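Local coordinates for protein putative polyketide synthase (Brevibacillus brevis, PDB 5HU7) that probably catalyses the dehydration of beta-hydroxyacyl intermediates bound to acyl carrier protein, as the dehydratase domain of a trans-AT polyketide synthase, at residues E151-L156 against Q181-A185; R184-V189 against Y222-E226. Residues are numbered along the deposited sequence.

Contact 1 (E151-L156 against Q181-A185)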
loop_
_atom_site.group_PDB
_atom_site.type_symbol
_atom_site.label_atom_id
_atom_site.label_comp_id
_atom_site.label_asym_id
_atom_site.label_seq_id
_atom_site.Cartn_x
_atom_site.Cartn_y
_atom_site.Cartn_z
ATOM N N GLU A 151 -23.964 22.447 37.343
ATOM C CA GLU A 151 -24.698 23.489 36.630
ATOM C C GLU A 151 -26.040 22.993 35.993
ATOM O O GLU A 151 -26.877 23.822 35.643
ATOM C CB GLU A 151 -23.749 24.021 35.503
ATOM C CG GLU A 151 -24.184 25.272 34.764
ATOM C CD GLU A 151 -23.375 25.536 33.509
ATOM O OE1 GLU A 151 -22.163 25.216 33.496
ATOM O OE2 GLU A 151 -23.970 26.027 32.521
ATOM N N SER A 152 -26.264 21.676 35.855
ATOM C CA SER A 152 -27.403 21.160 35.116
ATOM C C SER A 152 -28.754 21.341 35.821
ATOM O O SER A 152 -28.858 21.344 37.058
ATOM C CB SER A 152 -27.187 19.701 34.711
ATOM O OG SER A 152 -26.721 18.880 35.766
ATOM N N SER A 153 -29.790 21.539 34.992
ATOM C CA SER A 153 -31.173 21.711 35.416
ATOM C C SER A 153 -31.901 20.354 35.420
ATOM O O SER A 153 -32.893 20.195 36.127
ATOM C CB SER A 153 -31.874 22.689 34.486
ATOM O OG SER A 153 -31.797 22.269 33.131
ATOM N N GLU A 154 -31.431 19.393 34.611
ATOM C CA GLU A 154 -31.981 18.052 34.552
ATOM C C GLU A 154 -30.861 17.047 34.301
ATOM O O GLU A 154 -29.854 17.378 33.671
ATOM C CB GLU A 154 -32.970 17.936 33.381
ATOM C CG GLU A 154 -34.338 18.509 33.662
ATOM C CD GLU A 154 -35.408 18.104 32.667
ATOM O OE1 GLU A 154 -35.121 17.249 31.800
ATOM O OE2 GLU A 154 -36.536 18.638 32.757
ATOM N N ILE A 155 -31.068 15.809 34.760
ATOM C CA ILE A 155 -30.200 14.661 34.491
ATOM C C ILE A 155 -31.143 13.555 34.053
ATOM O O ILE A 155 -32.062 13.200 34.779
ATOM C CB ILE A 155 -29.315 14.210 35.650
ATOM C CG1 ILE A 155 -28.564 15.408 36.238
ATOM C CG2 ILE A 155 -28.348 13.117 35.169
ATOM C CD1 ILE A 155 -27.741 15.090 37.399
ATOM N N LEU A 156 -30.933 13.049 32.854
ATOM C CA LEU A 156 -31.794 12.046 32.256
ATOM C C LEU A 156 -31.116 10.722 32.131
ATOM O O LEU A 156 -29.963 10.655 31.760
ATOM C CB LEU A 156 -32.199 12.481 30.848
ATOM C CG LEU A 156 -33.059 13.733 30.771
ATOM C CD1 LEU A 156 -32.201 15.004 30.845
ATOM C CD2 LEU A 156 -33.823 13.768 29.462
ATOM N N GLN A 181 -25.918 8.468 30.906
ATOM C CA GLN A 181 -26.777 9.528 31.417
ATOM C C GLN A 181 -26.514 10.810 30.695
ATOM O O GLN A 181 -25.460 10.971 30.094
ATOM C CB GLN A 181 -26.592 9.700 32.939
ATOM C CG GLN A 181 -25.132 9.787 33.383
ATOM C CD GLN A 181 -24.986 9.790 34.883
ATOM O OE1 GLN A 181 -25.360 10.744 35.562
ATOM N NE2 GLN A 181 -24.422 8.736 35.435
ATOM N N VAL A 182 -27.478 11.725 30.736
ATOM C CA VAL A 182 -27.337 13.011 30.066
ATOM C C VAL A 182 -27.573 14.109 31.054
ATOM O O VAL A 182 -28.640 14.183 31.630
ATOM C CB VAL A 182 -28.292 13.130 28.858
ATOM C CG1 VAL A 182 -28.215 14.509 28.234
ATOM C CG2 VAL A 182 -27.971 12.061 27.835
ATOM N N TYR A 183 -26.593 14.990 31.196
ATOM C CA TYR A 183 -26.662 16.194 32.034
ATOM C C TYR A 183 -27.068 17.376 31.153
ATOM O O TYR A 183 -26.310 17.755 30.287
ATOM C CB TYR A 183 -25.291 16.481 32.619
ATOM C CG TYR A 183 -24.797 15.454 33.609
ATOM C CD1 TYR A 183 -24.032 14.376 33.197
ATOM C CD2 TYR A 183 -24.950 15.648 34.972
ATOM C CE1 TYR A 183 -23.508 13.470 34.105
ATOM C CE2 TYR A 183 -24.410 14.761 35.894
ATOM C CZ TYR A 183 -23.705 13.658 35.455
ATOM O OH TYR A 183 -23.165 12.772 36.352
ATOM N N ARG A 184 -28.231 17.971 31.387
ATOM C CA ARG A 184 -28.676 19.099 30.588
ATOM C C ARG A 184 -28.542 20.377 31.339
ATOM O O ARG A 184 -29.000 20.515 32.469
ATOM C CB ARG A 184 -30.141 18.999 30.129
ATOM C CG ARG A 184 -30.484 20.161 29.146
ATOM C CD ARG A 184 -31.903 20.259 28.650
ATOM N NE ARG A 184 -32.872 20.396 29.742
ATOM C CZ ARG A 184 -33.138 21.529 30.398
ATOM N NH1 ARG A 184 -32.494 22.657 30.102
ATOM N NH2 ARG A 184 -34.044 21.536 31.372
ATOM N N ALA A 185 -28.077 21.365 30.630
ATOM C CA ALA A 185 -28.009 22.698 31.165
ATOM C C ALA A 185 -28.481 23.617 30.063
ATOM O O ALA A 185 -28.520 23.211 28.896
ATOM C CB ALA A 185 -26.573 23.026 31.512
#

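Contact 2 (R184-V189 against Y222-E226)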
loop_
_atom_site.group_PDB
_atom_site.type_symbol
_atom_site.label_atom_id
_atom_site.label_comp_id
_atom_site.label_asym_id
_atom_site.label_seq_id
_atom_site.Cartn_x
_atom_site.Cartn_y
_atom_site.Cartn_z
ATOM N N ARG A 184 -28.231 17.971 31.387
ATOM C CA ARG A 184 -28.676 19.099 30.588
ATOM C C ARG A 184 -28.542 20.377 31.339
ATOM O O ARG A 184 -29.000 20.515 32.469
ATOM C CB ARG A 184 -30.141 18.999 30.129
ATOM C CG ARG A 184 -30.484 20.161 29.146
ATOM C CD ARG A 184 -31.903 20.259 28.650
ATOM N NE ARG A 184 -32.872 20.396 29.742
ATOM C CZ ARG A 184 -33.138 21.529 30.398
ATOM N NH1 ARG A 184 -32.494 22.657 30.102
ATOM N NH2 ARG A 184 -34.044 21.536 31.372
ATOM N N ALA A 185 -28.077 21.365 30.630
ATOM C CA ALA A 185 -28.009 22.698 31.165
ATOM C C ALA A 185 -28.481 23.617 30.063
ATOM O O ALA A 185 -28.520 23.211 28.896
ATOM C CB ALA A 185 -26.573 23.026 31.512
ATOM N N PRO A 186 -28.775 24.883 30.376
ATOM C CA PRO A 186 -29.120 25.830 29.308
ATOM C C PRO A 186 -27.892 26.047 28.416
ATOM O O PRO A 186 -26.812 26.342 28.927
ATOM C CB PRO A 186 -29.514 27.094 30.091
ATOM C CG PRO A 186 -29.813 26.600 31.466
ATOM C CD PRO A 186 -28.790 25.556 31.686
ATOM N N GLY A 187 -28.035 25.768 27.120
ATOM C CA GLY A 187 -26.941 25.897 26.154
ATOM C C GLY A 187 -26.031 24.693 25.958
ATOM O O GLY A 187 -25.176 24.737 25.057
ATOM N N HIS A 188 -26.173 23.611 26.774
ATOM C CA HIS A 188 -25.334 22.420 26.581
ATOM C C HIS A 188 -25.926 21.124 27.112
ATOM O O HIS A 188 -26.784 21.128 27.984
ATOM C CB HIS A 188 -23.907 22.610 27.174
ATOM C CG HIS A 188 -23.784 22.511 28.671
ATOM N ND1 HIS A 188 -23.877 21.287 29.340
ATOM C CD2 HIS A 188 -23.472 23.463 29.573
ATOM C CE1 HIS A 188 -23.707 21.555 30.627
ATOM N NE2 HIS A 188 -23.437 22.844 30.816
ATOM N N VAL A 189 -25.404 20.009 26.589
ATOM C CA VAL A 189 -25.704 18.675 27.066
ATOM C C VAL A 189 -24.368 17.998 27.281
ATOM O O VAL A 189 -23.479 18.147 26.451
ATOM C CB VAL A 189 -26.666 17.842 26.175
ATOM C CG1 VAL A 189 -28.031 18.489 26.121
ATOM C CG2 VAL A 189 -26.129 17.649 24.769
ATOM N N TYR A 222 -31.708 16.018 21.242
ATOM C CA TYR A 222 -32.182 16.438 22.560
ATOM C C TYR A 222 -31.815 17.909 22.823
ATOM O O TYR A 222 -32.609 18.644 23.408
ATOM C CB TYR A 222 -31.640 15.503 23.667
ATOM C CG TYR A 222 -32.001 15.945 25.063
ATOM C CD1 TYR A 222 -33.305 16.307 25.386
ATOM C CD2 TYR A 222 -31.036 16.036 26.057
ATOM C CE1 TYR A 222 -33.628 16.794 26.649
ATOM C CE2 TYR A 222 -31.349 16.514 27.329
ATOM C CZ TYR A 222 -32.654 16.871 27.627
ATOM O OH TYR A 222 -33.021 17.327 28.873
ATOM N N LEU A 223 -30.627 18.344 22.383
ATOM C CA LEU A 223 -30.222 19.748 22.529
ATOM C C LEU A 223 -31.098 20.638 21.618
ATOM O O LEU A 223 -31.671 21.633 22.081
ATOM C CB LEU A 223 -28.726 19.918 22.161
ATOM C CG LEU A 223 -28.149 21.342 22.230
ATOM C CD1 LEU A 223 -28.350 21.982 23.609
ATOM C CD2 LEU A 223 -26.686 21.350 21.842
ATOM N N ILE A 224 -31.211 20.240 20.330
ATOM C CA ILE A 224 -31.986 20.942 19.297
ATOM C C ILE A 224 -33.468 21.108 19.679
ATOM O O ILE A 224 -33.974 22.228 19.574
ATOM C CB ILE A 224 -31.794 20.262 17.903
ATOM C CG1 ILE A 224 -30.344 20.499 17.390
ATOM C CG2 ILE A 224 -32.823 20.781 16.880
ATOM C CD1 ILE A 224 -29.874 19.525 16.320
ATOM N N THR A 225 -34.153 20.026 20.139
ATOM C CA THR A 225 -35.583 20.101 20.529
ATOM C C THR A 225 -35.879 20.964 21.783
ATOM O O THR A 225 -36.965 21.539 21.868
ATOM C CB THR A 225 -36.201 18.696 20.706
ATOM O OG1 THR A 225 -35.446 17.948 21.668
ATOM C CG2 THR A 225 -36.324 17.939 19.377
ATOM N N GLU A 226 -34.945 21.038 22.749
ATOM C CA GLU A 226 -35.162 21.828 23.966
ATOM C C GLU A 226 -35.013 23.338 23.675
ATOM O O GLU A 226 -35.728 24.145 24.277
ATOM C CB GLU A 226 -34.231 21.360 25.107
ATOM C CG GLU A 226 -34.854 21.448 26.495
ATOM C CD GLU A 226 -35.089 22.845 27.049
ATOM O OE1 GLU A 226 -34.222 23.727 26.845
ATOM O OE2 GLU A 226 -36.138 23.054 27.702
#

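Contact 1 (E151-L156 against Q181-A185)
A classic beta bulge marks the start of the edge strand 154-157 where it pairs, antiparallel, with strand 179-185: Ser153 and Glu154 both face Arg184. The carbonyl Arg184 O takes a good bond from Ser153 N (2.8 Å) and a weak one from Glu154 N (3.4 Å), while Arg184 N donates to Glu154 O at 2.9 Å, so the extra residue is absorbed without losing the pairing. Beyond the bulge the register is regular. Next comes the non-hydrogen-bonded pair Ile155-Tyr183, where Ile155 CA approaches Val182 O at 3.3 Å in a CA-H...O contact; then Leu156 and Val182 exchange bonds, Leu156 N to Val182 O at 2.8 Å and Val182 N to Leu156 O at 2.9 Å. This is the far margin of the long antiparallel sheet of the double-hotdog fold, with 154-157 outermost within the chain. One face is covered, the other more open. Leu156 and Val182, both buried, turn to the side covered by helix 212-227, where apolar branched side chains suit the packing against Tyr222. Arg184, on this same face, is long enough to reach the bulge: Ser153 OG lies over one face of its guanidinium, and Glu154 OE2 is 4.1 Å from Arg184 NH2, beyond a salt bridge. On the other face Ile155 CD1 lies 3.7 Å from Tyr183 CE2. Ser152, which follows helix 145-150, ties its hydroxyl back to the carbonyl of Gln149.

Contact 2 (R184-V189 against Y222-E226)
Arg184 reaches segment 222-226 of helix 212-227, but its polar links there are loose. Arg184 NE gives a weak hydrogen bond to Tyr222 OH (3.2 Å, with an N-H...O angle of 122°). The salt bridge from Arg184 NH1 to Glu226 OE1 is long at 3.8 Å, and the oxygen lies well out of the guanidinium plane, so charge attraction alone operates. The strand backbone is better served. A type II turn, Ala185 to His188, closes the hairpin: Ala185 N bonds His188 O at 3.0 Å and His188 N bonds Ala185 O at 3.2 Å; Gly187 supplies the positive phi at which a CB would jam against the preceding carbonyl. Arg184's backbone is bonded to Ser153 and Glu154, and Val189's to Ile261 on the neighbouring strand 258-263. In the helix, Glu226 N bonds weakly to Tyr222 O and Leu223 O (3.4 Å each), and Thr225 OG1 bonds Arg221 O. Val189 is the apolar partner: Val189 CG1 lies 3.9 Å from Tyr222 CD2 and 4.3 Å from Leu223 CB, while Leu223 CD1 rests over the turn, 4.2 Å from His188 N. Tyr222 suits the boundary, ring against valine and hydroxyl at arginine. Since Arg184 meets Tyr222 and Glu226 through weak, poorly directed polar links, van der Waals packing probably counts for more than directed bonds.

How the contacts relate
Both contacts are partly buried and lie toward one end of the fold, their centres about 9 Å apart. They share Arg184 and Ala185 on strand 179-185, whose neighbours are strand 154-157 in contact 1 and strand 188-193 in contact 2. Contact 1 joins strands within the sheet and rests on directional main-chain bonds; contact 2 joins sheet to helix and depends on side chains. Tyr222 connects them: its OH comes within 3.2 Å of Leu156 CD1, and its CE2 within 3.8 Å of Val182 CG1. Thus the buried side of contact 1 continues into the buried Tyr222-Val189-Leu223 cluster of contact 2, while Glu154 and Glu226 lie at the exposed margins.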